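Local coordinates for protein DNA polymerase sliding clamp 2 (Sulfolobus tokodaii, PDB 3AIZ) that forms part of a ring around DNA that tethers the replicative polymerase and other DNA-processing proteins to the duplex, at residues Ala4-Ala9 with Val232-Gly237; Ala87-Glu92 with Val100-Glu105; Ser151-Glu156 with Ala173-Lys178. One frame throughout, in Å; residues are numbered along the deposited sequence.

Interaction 2 is the buried one of the three, a regular strand pairing with its valines and leucine on one face and its threonines and arginine on the other. Interaction 1 adjoins it: A4 and Y6 of its strand probably hydrogen-bond to L91 and V89, and A9 packs on V89. Partly buried, it replaces strand pairing with hydroxyl chemistry and joins elements of the N- and C-terminal domains through a loop. Interaction 3, also partly buried, sits on the other side of the chain's centre, about 45 Å from interaction 2 between centres. There a loop meets the start of strand 175-183 through one arginine bond and a valine, beside a neighbouring PCNA3 subunit.

Interaction 1 of 3, residues Ala4-Ala9 with Val232-Gly237; sequences ATYSSA and VPTDSG
Y6, at the end of strand 3-6, reaches across to the type I turn T234-G237 and ends at S236. From CB, chi1 (-170°) sets CG anti to the backbone N, the ring extends from there toward the turn, and CE1, CE2, CZ and OH are the atoms that meet it. CE1 lies 3.7 Å from S236 O, while CE2, on the other side of the ring, comes 3.4 Å from S236 OG. At the tip, Y6 OH donates a hydrogen bond to S236 OG (2.6 Å), with the serine oxygen placed obliquely to the ring. S236 CB fits against the two serines that follow the tyrosine: it is 3.7 Å from S7 OG and 3.7 Å from S8 CB. S8 is the N-cap of helix 9-16, its OG bonded to D11 N. The same helix supplies D11 OD2 to S236 OG, and G238 N hydrogen-bonds to Y6 OH. Two bonds thus grip the phenol oxygen and two grip the serine hydroxyl. The resulting chain of hydrogen bonds, from G238 N through Y6 OH and S236 OG to D11 OD2, fixes both hydroxyls in rotation, and implies a directional polar link between a loop of the C-terminal domain and the start of the N-terminal domain.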
ATOM      1  N   ALA A   4       8.575  28.151 -28.641  1.00 36.22           N
ATOM      2  CA  ALA A   4       8.745  28.884 -27.390  1.00 36.25           C
ATOM      3  C   ALA A   4       9.181  27.972 -26.250  1.00 32.99           C
ATOM      4  O   ALA A   4       8.852  26.788 -26.230  1.00 32.20           O
ATOM      5  CB  ALA A   4       7.458  29.610 -27.024  1.00 34.37           C
ATOM      6  N   THR A   5       9.921  28.530 -25.298  1.00 31.99           N
ATOM      7  CA  THR A   5      10.416  27.759 -24.162  1.00 32.51           C
ATOM      8  C   THR A   5      10.045  28.404 -22.828  1.00 34.57           C
ATOM      9  O   THR A   5      10.320  29.581 -22.597  1.00 36.47           O
ATOM     10  CB  THR A   5      11.942  27.581 -24.225  1.00 34.83           C
ATOM     11  OG1 THR A   5      12.286  26.759 -25.348  1.00 37.66           O
ATOM     12  CG2 THR A   5      12.454  26.927 -22.953  1.00 35.89           C
ATOM     13  N   TYR A   6       9.420  27.622 -21.955  1.00 32.58           N
ATOM     14  CA  TYR A   6       9.036  28.094 -20.632  1.00 32.28           C
ATOM     15  C   TYR A   6       9.880  27.391 -19.571  1.00 34.50           C
ATOM     16  O   TYR A   6      10.168  26.201 -19.689  1.00 35.42           O
ATOM     17  CB  TYR A   6       7.547  27.850 -20.395  1.00 32.77           C
ATOM     18  CG  TYR A   6       7.015  28.516 -19.152  1.00 35.70           C
ATOM     19  CD1 TYR A   6       6.680  29.862 -19.153  1.00 34.11           C
ATOM     20  CD2 TYR A   6       6.846  27.799 -17.976  1.00 35.72           C
ATOM     21  CE1 TYR A   6       6.194  30.476 -18.017  1.00 36.79           C
ATOM     22  CE2 TYR A   6       6.361  28.404 -16.837  1.00 37.70           C
ATOM     23  CZ  TYR A   6       6.036  29.742 -16.862  1.00 36.20           C
ATOM     24  OH  TYR A   6       5.552  30.346 -15.728  1.00 36.46           O
ATOM     25  N   SER A   7      10.270  28.127 -18.535  1.00 35.98           N
ATOM     26  CA  SER A   7      11.270  27.641 -17.583  1.00 35.71           C
ATOM     27  C   SER A   7      10.732  26.735 -16.475  1.00 34.67           C
ATOM     28  O   SER A   7      11.500  26.256 -15.643  1.00 33.88           O
ATOM     29  CB  SER A   7      12.027  28.815 -16.957  1.00 32.58           C
ATOM     30  OG  SER A   7      11.182  29.567 -16.104  1.00 36.59           O
ATOM     31  N   SER A   8       9.425  26.497 -16.457  1.00 34.10           N
ATOM     32  CA  SER A   8       8.842  25.677 -15.397  1.00 36.74           C
ATOM     33  C   SER A   8       7.670  24.813 -15.854  1.00 37.35           C
ATOM     34  O   SER A   8       6.570  25.310 -16.091  1.00 37.91           O
ATOM     35  CB  SER A   8       8.412  26.549 -14.216  1.00 36.48           C
ATOM     36  OG  SER A   8       7.794  25.765 -13.211  1.00 39.08           O
ATOM     37  N   ALA A   9       7.914  23.511 -15.963  1.00 37.93           N
ATOM     38  CA  ALA A   9       6.866  22.563 -16.308  1.00 36.73           C
ATOM     39  C   ALA A   9       5.811  22.516 -15.211  1.00 39.27           C
ATOM     40  O   ALA A   9       4.614  22.463 -15.490  1.00 38.81           O
ATOM     41  CB  ALA A   9       7.458  21.180 -16.533  1.00 34.48           C
ATOM     42  N   VAL A 232      -3.231  35.531 -10.533  1.00 35.91           N
ATOM     43  CA  VAL A 232      -2.534  34.434  -9.876  1.00 36.72           C
ATOM     44  C   VAL A 232      -1.179  34.196 -10.533  1.00 38.47           C
ATOM     45  O   VAL A 232      -1.054  33.357 -11.425  1.00 38.67           O
ATOM     46  CB  VAL A 232      -3.358  33.134  -9.931  1.00 35.74           C
ATOM     47  CG1 VAL A 232      -2.687  32.044  -9.116  1.00 37.37           C
ATOM     48  CG2 VAL A 232      -4.772  33.383  -9.431  1.00 31.78           C
ATOM     49  N   PRO A 233      -0.157  34.941 -10.091  1.00 38.11           N
ATOM     50  CA  PRO A 233       1.195  34.861 -10.651  1.00 36.90           C
ATOM     51  C   PRO A 233       1.934  33.620 -10.172  1.00 39.29           C
ATOM     52  O   PRO A 233       1.658  33.120  -9.083  1.00 41.84           O
ATOM     53  CB  PRO A 233       1.886  36.109 -10.082  1.00 34.46           C
ATOM     54  CG  PRO A 233       0.795  36.940  -9.465  1.00 43.07           C
ATOM     55  CD  PRO A 233      -0.251  35.969  -9.045  1.00 38.39           C
ATOM     56  N   THR A 234       2.866  33.132 -10.984  1.00 37.69           N
ATOM     57  CA  THR A 234       3.754  32.056 -10.567  1.00 38.28           C
ATOM     58  C   THR A 234       5.175  32.597 -10.482  1.00 38.84           C
ATOM     59  O   THR A 234       5.457  33.690 -10.969  1.00 40.61           O
ATOM     60  CB  THR A 234       3.708  30.865 -11.540  1.00 39.38           C
ATOM     61  OG1 THR A 234       4.198  31.270 -12.823  1.00 40.93           O
ATOM     62  CG2 THR A 234       2.284  30.349 -11.683  1.00 36.15           C
ATOM     63  N   ASP A 235       6.069  31.835  -9.863  1.00 40.86           N
ATOM     64  CA  ASP A 235       7.446  32.283  -9.681  1.00 44.92           C
ATOM     65  C   ASP A 235       8.245  32.237 -10.982  1.00 44.12           C
ATOM     66  O   ASP A 235       9.414  32.618 -11.012  1.00 45.53           O
ATOM     67  CB  ASP A 235       8.147  31.453  -8.601  1.00 48.50           C
ATOM     68  CG  ASP A 235       7.609  31.733  -7.210  1.00 59.85           C
ATOM     69  OD1 ASP A 235       6.878  32.732  -7.041  1.00 59.02           O
ATOM     70  OD2 ASP A 235       7.919  30.954  -6.282  1.00 66.30           O
ATOM     71  N   SER A 236       7.611  31.774 -12.054  1.00 40.96           N
ATOM     72  CA  SER A 236       8.291  31.648 -13.339  1.00 44.08           C
ATOM     73  C   SER A 236       7.682  32.540 -14.421  1.00 43.36           C
ATOM     74  O   SER A 236       8.116  32.514 -15.574  1.00 39.67           O
ATOM     75  CB  SER A 236       8.315  30.187 -13.794  1.00 40.86           C
ATOM     76  OG  SER A 236       7.017  29.622 -13.764  1.00 38.54           O
ATOM     77  N   GLY A 237       6.679  33.330 -14.045  1.00 40.19           N
ATOM     78  CA  GLY A 237       6.069  34.275 -14.962  1.00 37.51           C
ATOM     79  C   GLY A 237       4.643  33.929 -15.342  1.00 37.52           C
ATOM     80  O   GLY A 237       3.781  34.807 -15.409  1.00 38.33           O
TER

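Interaction 2 of 3, residues Ala87-Glu92 with Val100-Glu105; sequences ATVTLE and VTVRDE. With SO4 (sulfate ion), chain E.
The beta hairpin of strands 88-93 and 97-104 brings T88 opposite R103 and T90 opposite T101 as antiparallel hydrogen-bonded pairs, each closed by two backbone bonds, among them T90 N to T101 O at 2.9 Å. Between and beyond them, V89 with V102 and L91 with V100 are non-hydrogen-bonded pairs. Their side chains share one face: V89 CG2 meets V102 CG2 at 3.9 Å, and L91 CD2 lies beside V100 CG2 at 3.8 Å, the two side chains running the same way. Helices 9-16 and 72-80 cover this apolar face.

The opposite face is polar. Here the extended R103 side chain crosses that of T90 at about a right angle. With chi1 at 61°, T90 OG1 sits between its backbone N and carbonyl carbon, where R103 NH2 donates to it (3.2 Å), the hydroxyl somewhat tilted from the guanidinium plane. T90 CG2 also lies at the guanidinium edge, 3.3 Å from R103 NE, whereas T101 CG2 rests over the centre of one face, 3.6 Å above the plane. A sulfate, probably from the crystallisation liquor, is gripped by two bonds, R103 NH2 to O2 (3.0 Å) and R103 NH1 to O3 (3.2 Å). This two-sided pattern, apolar toward helices and polar on the other face, is typical of the sheets in the PCNA fold, whose helices line the inside of the ring.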
ATOM      1  N   ALA A  87      12.194  21.170 -14.160  1.00 44.42           N
ATOM      2  CA  ALA A  87      12.009  20.771 -15.550  1.00 39.30           C
ATOM      3  C   ALA A  87      11.425  21.909 -16.376  1.00 37.69           C
ATOM      4  O   ALA A  87      10.498  22.590 -15.941  1.00 37.83           O
ATOM      5  CB  ALA A  87      11.117  19.544 -15.632  1.00 41.16           C
ATOM      6  N   THR A  88      11.971  22.111 -17.571  1.00 34.19           N
ATOM      7  CA  THR A  88      11.490  23.160 -18.461  1.00 34.29           C
ATOM      8  C   THR A  88      10.527  22.591 -19.497  1.00 34.07           C
ATOM      9  O   THR A  88      10.353  21.379 -19.595  1.00 35.43           O
ATOM     10  CB  THR A  88      12.652  23.876 -19.178  1.00 34.13           C
ATOM     11  OG1 THR A  88      13.321  22.958 -20.050  1.00 36.27           O
ATOM     12  CG2 THR A  88      13.646  24.422 -18.163  1.00 32.13           C
ATOM     13  N   VAL A  89       9.898  23.475 -20.264  1.00 33.37           N
ATOM     14  CA  VAL A  89       8.953  23.061 -21.294  1.00 33.32           C
ATOM     15  C   VAL A  89       9.167  23.848 -22.582  1.00 35.69           C
ATOM     16  O   VAL A  89       9.384  25.057 -22.551  1.00 35.42           O
ATOM     17  CB  VAL A  89       7.496  23.256 -20.836  1.00 30.89           C
ATOM     18  CG1 VAL A  89       6.536  22.981 -21.980  1.00 32.41           C
ATOM     19  CG2 VAL A  89       7.191  22.352 -19.668  1.00 38.48           C
ATOM     20  N   THR A  90       9.110  23.154 -23.713  1.00 32.75           N
ATOM     21  CA  THR A  90       9.194  23.818 -25.005  1.00 33.79           C
ATOM     22  C   THR A  90       7.937  23.552 -25.818  1.00 34.58           C
ATOM     23  O   THR A  90       7.412  22.439 -25.826  1.00 34.38           O
ATOM     24  CB  THR A  90      10.436  23.374 -25.806  1.00 34.45           C
ATOM     25  OG1 THR A  90      10.367  21.966 -26.063  1.00 40.64           O
ATOM     26  CG2 THR A  90      11.710  23.684 -25.037  1.00 32.99           C
ATOM     27  N   LEU A  91       7.452  24.590 -26.489  1.00 37.36           N
ATOM     28  CA  LEU A  91       6.290  24.482 -27.359  1.00 35.58           C
ATOM     29  C   LEU A  91       6.728  24.709 -28.797  1.00 36.79           C
ATOM     30  O   LEU A  91       7.258  25.766 -29.131  1.00 38.02           O
ATOM     31  CB  LEU A  91       5.235  25.515 -26.966  1.00 35.32           C
ATOM     32  CG  LEU A  91       4.744  25.471 -25.518  1.00 32.98           C
ATOM     33  CD1 LEU A  91       3.869  26.673 -25.217  1.00 33.22           C
ATOM     34  CD2 LEU A  91       3.996  24.179 -25.241  1.00 33.51           C
ATOM     35  N   GLU A  92       6.506  23.712 -29.645  1.00 37.56           N
ATOM     36  CA  GLU A  92       6.942  23.782 -31.032  1.00 38.95           C
ATOM     37  C   GLU A  92       5.792  23.483 -31.989  1.00 39.00           C
ATOM     38  O   GLU A  92       5.171  22.424 -31.915  1.00 37.31           O
ATOM     39  CB  GLU A  92       8.096  22.807 -31.263  1.00 43.81           C
ATOM     40  CG  GLU A  92       8.683  22.837 -32.661  1.00 49.92           C
ATOM     41  CD  GLU A  92       9.836  21.865 -32.818  1.00 60.15           C
ATOM     42  OE1 GLU A  92      10.393  21.435 -31.785  1.00 57.81           O
ATOM     43  OE2 GLU A  92      10.183  21.530 -33.971  1.00 63.36           O
ATOM     44  N   VAL A 100       4.952  19.218 -27.718  1.00 34.56           N
ATOM     45  CA  VAL A 100       5.342  19.680 -26.391  1.00 35.55           C
ATOM     46  C   VAL A 100       6.431  18.794 -25.803  1.00 33.76           C
ATOM     47  O   VAL A 100       6.306  17.570 -25.789  1.00 34.59           O
ATOM     48  CB  VAL A 100       4.139  19.717 -25.427  1.00 33.75           C
ATOM     49  CG1 VAL A 100       4.580  20.193 -24.052  1.00 30.56           C
ATOM     50  CG2 VAL A 100       3.042  20.613 -25.980  1.00 31.84           C
ATOM     51  N   THR A 101       7.500  19.414 -25.316  1.00 33.30           N
ATOM     52  CA  THR A 101       8.612  18.668 -24.740  1.00 35.02           C
ATOM     53  C   THR A 101       8.943  19.144 -23.330  1.00 33.44           C
ATOM     54  O   THR A 101       9.067  20.343 -23.083  1.00 34.20           O
ATOM     55  CB  THR A 101       9.882  18.782 -25.607  1.00 36.80           C
ATOM     56  OG1 THR A 101       9.607  18.306 -26.931  1.00 39.99           O
ATOM     57  CG2 THR A 101      11.017  17.970 -25.001  1.00 32.07           C
ATOM     58  N   VAL A 102       9.082  18.197 -22.411  1.00 33.63           N
ATOM     59  CA  VAL A 102       9.497  18.501 -21.049  1.00 34.24           C
ATOM     60  C   VAL A 102      10.919  18.003 -20.823  1.00 35.08           C
ATOM     61  O   VAL A 102      11.208  16.821 -21.011  1.00 36.65           O
ATOM     62  CB  VAL A 102       8.560  17.864 -20.011  1.00 35.52           C
ATOM     63  CG1 VAL A 102       9.117  18.052 -18.611  1.00 39.74           C
ATOM     64  CG2 VAL A 102       7.165  18.459 -20.120  1.00 34.73           C
ATOM     65  N   ARG A 103      11.802  18.909 -20.420  1.00 34.97           N
ATOM     66  CA  ARG A 103      13.214  18.586 -20.259  1.00 35.08           C
ATOM     67  C   ARG A 103      13.662  18.756 -18.812  1.00 37.08           C
ATOM     68  O   ARG A 103      13.455  19.807 -18.206  1.00 36.67           O
ATOM     69  CB  ARG A 103      14.056  19.478 -21.170  1.00 35.50           C
ATOM     70  CG  ARG A 103      13.492  19.612 -22.571  1.00 36.57           C
ATOM     71  CD  ARG A 103      14.191  20.699 -23.359  1.00 32.92           C
ATOM     72  NE  ARG A 103      13.525  20.941 -24.634  1.00 33.31           N
ATOM     73  CZ  ARG A 103      13.772  20.257 -25.745  1.00 38.17           C
ATOM     74  NH1 ARG A 103      14.674  19.285 -25.739  1.00 37.33           N
ATOM     75  NH2 ARG A 103      13.117  20.543 -26.862  1.00 38.90           N
ATOM     76  N   ASP A 104      14.280  17.717 -18.262  1.00 34.50           N
ATOM     77  CA  ASP A 104      14.772  17.766 -16.892  1.00 36.61           C
ATOM     78  C   ASP A 104      16.250  17.407 -16.820  1.00 34.74           C
ATOM     79  O   ASP A 104      16.607  16.238 -16.684  1.00 35.13           O
ATOM     80  CB  ASP A 104      13.964  16.829 -15.995  1.00 38.65           C
ATOM     81  CG  ASP A 104      14.399  16.901 -14.548  1.00 44.00           C
ATOM     82  OD1 ASP A 104      14.942  17.950 -14.142  1.00 44.38           O
ATOM     83  OD2 ASP A 104      14.196  15.909 -13.817  1.00 51.05           O
ATOM     84  N   GLU A 105      17.104  18.420 -16.905  1.00 34.21           N
ATOM     85  CA  GLU A 105      18.545  18.209 -16.891  1.00 35.53           C
ATOM     86  C   GLU A 105      18.997  17.496 -15.618  1.00 36.59           C
ATOM     87  O   GLU A 105      19.958  16.727 -15.637  1.00 34.47           O
ATOM     88  CB  GLU A 105      19.280  19.544 -17.048  1.00 32.75           C
ATOM     89  CG  GLU A 105      20.789  19.420 -17.200  1.00 32.49           C
ATOM     90  CD  GLU A 105      21.503  19.239 -15.874  1.00 38.91           C
ATOM     91  OE1 GLU A 105      20.929  19.618 -14.830  1.00 35.46           O
ATOM     92  OE2 GLU A 105      22.640  18.722 -15.877  1.00 40.79           O
TER
HETATM   93  S   SO4 E 249      14.259  17.953 -29.490  1.00 76.48           S
HETATM   94  O1  SO4 E 249      13.979  16.852 -30.409  1.00 71.78           O
HETATM   95  O2  SO4 E 249      13.001  18.557 -29.058  1.00 53.47           O
HETATM   96  O3  SO4 E 249      14.985  17.440 -28.330  1.00 56.36           O
HETATM   97  O4  SO4 E 249      15.069  18.965 -30.164  1.00 63.78           O

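Interaction 3 of 3, residues Ser151-Glu156 with Ala173-Lys178; sequences SLVGEE and AGRTYK
The R175 guanidinium presents its edge to L152: NH1 donates to L152 O at 2.8 Å, and the carbonyl carbon of L152 also lies in the guanidinium plane. V153 CA comes to 3.4 Å from R175 NH1, obliquely to that plane. The Y177 ring, the other flat group, is directed away from the 151-156 loop, and it is Y177 CB that meets the loop; the ring itself meets that of F109 of the neighbouring PCNA3 subunit, their planes inclined at about 50°.

The arginine bond is nearly straight at the hydrogen (162°), but NH1 stands well above the carbonyl plane of L152, 46° out of it. The side chain is bent at chi3 (-67°), which sets NE, and the guanidinium beyond it brings NH1 to the loop.

V153 touches both R175 and Y177. Its CG1, anti to the backbone N, lies against the strand backbone, 3.5 Å from R175 O, and also meets R175 CB at 3.7 Å. The other branch, CG2, packs on Y177 CB at 3.8 Å, the valine and tyrosine side chains crossing at about a right angle. One polar bond and one branched apolar side chain therefore hold the loop that follows helix 140-150 to the start of strand 175-183.

On the PCNA3 side, T176, Y177 and K178 form an antiparallel ladder with a strand of that subunit, so the sheet continues from one molecule into the next. L152 and V153 pack there too, on D76 and F109 of PCNA3. An antiparallel strand pairing that carries the sheet across the interface, with side-chain packing beside it, is typical of the subunit interfaces of PCNA rings.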
ATOM      1  N   SER A 151     -18.304  28.509   1.606  1.00 37.31           N
ATOM      2  CA  SER A 151     -18.978  27.274   1.223  1.00 41.68           C
ATOM      3  C   SER A 151     -19.809  26.725   2.379  1.00 40.14           C
ATOM      4  O   SER A 151     -20.403  25.650   2.276  1.00 39.70           O
ATOM      5  CB  SER A 151     -17.970  26.222   0.759  1.00 42.78           C
ATOM      6  OG  SER A 151     -17.256  25.680   1.856  1.00 47.58           O
ATOM      7  N   LEU A 152     -19.847  27.468   3.480  1.00 37.82           N
ATOM      8  CA  LEU A 152     -20.623  27.064   4.644  1.00 37.45           C
ATOM      9  C   LEU A 152     -21.941  27.822   4.750  1.00 37.08           C
ATOM     10  O   LEU A 152     -22.980  27.230   5.034  1.00 44.33           O
ATOM     11  CB  LEU A 152     -19.816  27.254   5.930  1.00 35.87           C
ATOM     12  CG  LEU A 152     -18.706  26.240   6.211  1.00 34.12           C
ATOM     13  CD1 LEU A 152     -17.960  26.608   7.483  1.00 33.55           C
ATOM     14  CD2 LEU A 152     -19.282  24.840   6.310  1.00 33.99           C
ATOM     15  N   VAL A 153     -21.898  29.128   4.514  1.00 36.74           N
ATOM     16  CA  VAL A 153     -23.050  29.976   4.801  1.00 41.09           C
ATOM     17  C   VAL A 153     -23.813  30.475   3.570  1.00 45.13           C
ATOM     18  O   VAL A 153     -24.668  29.773   3.032  1.00 48.08           O
ATOM     19  CB  VAL A 153     -22.650  31.186   5.668  1.00 37.42           C
ATOM     20  CG1 VAL A 153     -23.880  31.801   6.311  1.00 35.80           C
ATOM     21  CG2 VAL A 153     -21.651  30.766   6.730  1.00 36.39           C
ATOM     22  N   GLY A 154     -23.494  31.688   3.132  1.00 40.00           N
ATOM     23  CA  GLY A 154     -24.334  32.417   2.195  1.00 44.51           C
ATOM     24  C   GLY A 154     -24.480  31.866   0.790  1.00 45.94           C
ATOM     25  O   GLY A 154     -24.111  30.727   0.505  1.00 45.03           O
ATOM     26  N   GLU A 155     -25.035  32.696  -0.089  1.00 47.57           N
ATOM     27  CA  GLU A 155     -25.196  32.355  -1.497  1.00 50.35           C
ATOM     28  C   GLU A 155     -24.645  33.486  -2.364  1.00 46.05           C
ATOM     29  O   GLU A 155     -24.317  33.287  -3.535  1.00 46.24           O
ATOM     30  CB  GLU A 155     -26.669  32.094  -1.820  1.00 60.22           C
ATOM     31  CG  GLU A 155     -26.911  31.489  -3.195  1.00 69.56           C
ATOM     32  CD  GLU A 155     -28.322  30.947  -3.354  1.00 82.17           C
ATOM     33  OE1 GLU A 155     -29.059  30.897  -2.345  1.00 80.20           O
ATOM     34  OE2 GLU A 155     -28.692  30.567  -4.485  1.00 85.38           O
ATOM     35  N   GLU A 156     -24.544  34.672  -1.772  1.00 44.43           N
ATOM     36  CA  GLU A 156     -23.919  35.820  -2.418  1.00 37.24           C
ATOM     37  C   GLU A 156     -22.917  36.466  -1.472  1.00 37.96           C
ATOM     38  O   GLU A 156     -23.227  36.722  -0.310  1.00 41.12           O
ATOM     39  CB  GLU A 156     -24.966  36.858  -2.817  1.00 38.49           C
ATOM     40  CG  GLU A 156     -25.905  36.427  -3.926  1.00 50.32           C
ATOM     41  CD  GLU A 156     -26.861  37.536  -4.326  1.00 59.96           C
ATOM     42  OE1 GLU A 156     -26.836  38.604  -3.675  1.00 53.81           O
ATOM     43  OE2 GLU A 156     -27.633  37.341  -5.290  1.00 63.77           O
ATOM     44  N   ALA A 173     -30.343  31.560   5.657  1.00 48.08           N
ATOM     45  CA  ALA A 173     -31.131  30.796   6.620  1.00 46.82           C
ATOM     46  C   ALA A 173     -30.812  31.158   8.068  1.00 46.33           C
ATOM     47  O   ALA A 173     -30.699  30.280   8.925  1.00 46.91           O
ATOM     48  CB  ALA A 173     -30.942  29.300   6.391  1.00 41.96           C
ATOM     49  N   GLY A 174     -30.670  32.452   8.336  1.00 46.61           N
ATOM     50  CA  GLY A 174     -30.419  32.925   9.684  1.00 45.83           C
ATOM     51  C   GLY A 174     -28.954  32.892  10.071  1.00 41.09           C
ATOM     52  O   GLY A 174     -28.557  33.479  11.077  1.00 41.15           O
ATOM     53  N   ARG A 175     -28.148  32.198   9.275  1.00 40.49           N
ATOM     54  CA  ARG A 175     -26.712  32.137   9.518  1.00 37.83           C
ATOM     55  C   ARG A 175     -25.983  33.285   8.827  1.00 36.06           C
ATOM     56  O   ARG A 175     -26.389  33.740   7.758  1.00 38.14           O
ATOM     57  CB  ARG A 175     -26.144  30.779   9.097  1.00 35.70           C
ATOM     58  CG  ARG A 175     -26.508  29.656  10.056  1.00 37.99           C
ATOM     59  CD  ARG A 175     -25.904  28.325   9.649  1.00 37.90           C
ATOM     60  NE  ARG A 175     -26.465  27.826   8.398  1.00 40.45           N
ATOM     61  CZ  ARG A 175     -25.773  27.699   7.271  1.00 46.00           C
ATOM     62  NH1 ARG A 175     -24.489  28.028   7.240  1.00 44.76           N
ATOM     63  NH2 ARG A 175     -26.363  27.238   6.176  1.00 47.07           N
ATOM     64  N   THR A 176     -24.909  33.752   9.453  1.00 34.65           N
ATOM     65  CA  THR A 176     -24.186  34.920   8.970  1.00 33.77           C
ATOM     66  C   THR A 176     -22.680  34.693   8.963  1.00 32.84           C
ATOM     67  O   THR A 176     -22.142  34.017   9.838  1.00 36.32           O
ATOM     68  CB  THR A 176     -24.505  36.161   9.829  1.00 35.16           C
ATOM     69  OG1 THR A 176     -25.444  36.993   9.138  1.00 37.45           O
ATOM     70  CG2 THR A 176     -23.242  36.962  10.116  1.00 34.06           C
ATOM     71  N   TYR A 177     -22.007  35.258   7.966  1.00 33.08           N
ATOM     72  CA  TYR A 177     -20.552  35.208   7.892  1.00 31.01           C
ATOM     73  C   TYR A 177     -19.987  36.579   7.547  1.00 31.70           C
ATOM     74  O   TYR A 177     -20.534  37.289   6.704  1.00 30.94           O
ATOM     75  CB  TYR A 177     -20.094  34.180   6.857  1.00 32.70           C
ATOM     76  CG  TYR A 177     -18.609  34.228   6.569  1.00 32.65           C
ATOM     77  CD1 TYR A 177     -17.696  33.627   7.425  1.00 33.15           C
ATOM     78  CD2 TYR A 177     -18.119  34.872   5.442  1.00 32.81           C
ATOM     79  CE1 TYR A 177     -16.340  33.666   7.167  1.00 31.69           C
ATOM     80  CE2 TYR A 177     -16.764  34.916   5.176  1.00 33.44           C
ATOM     81  CZ  TYR A 177     -15.880  34.311   6.041  1.00 34.07           C
ATOM     82  OH  TYR A 177     -14.528  34.352   5.779  1.00 35.37           O
ATOM     83  N   LYS A 178     -18.891  36.945   8.201  1.00 31.70           N
ATOM     84  CA  LYS A 178     -18.241  38.223   7.944  1.00 31.39           C
ATOM     85  C   LYS A 178     -16.766  38.191   8.329  1.00 34.94           C
ATOM     86  O   LYS A 178     -16.424  38.182   9.512  1.00 36.47           O
ATOM     87  CB  LYS A 178     -18.955  39.349   8.694  1.00 30.40           C
ATOM     88  CG  LYS A 178     -18.368  40.729   8.440  1.00 37.20           C
ATOM     89  CD  LYS A 178     -19.094  41.797   9.241  1.00 44.86           C
ATOM     90  CE  LYS A 178     -20.578  41.833   8.901  1.00 51.72           C
ATOM     91  NZ  LYS A 178     -21.315  42.828   9.731  1.00 59.19           N
TER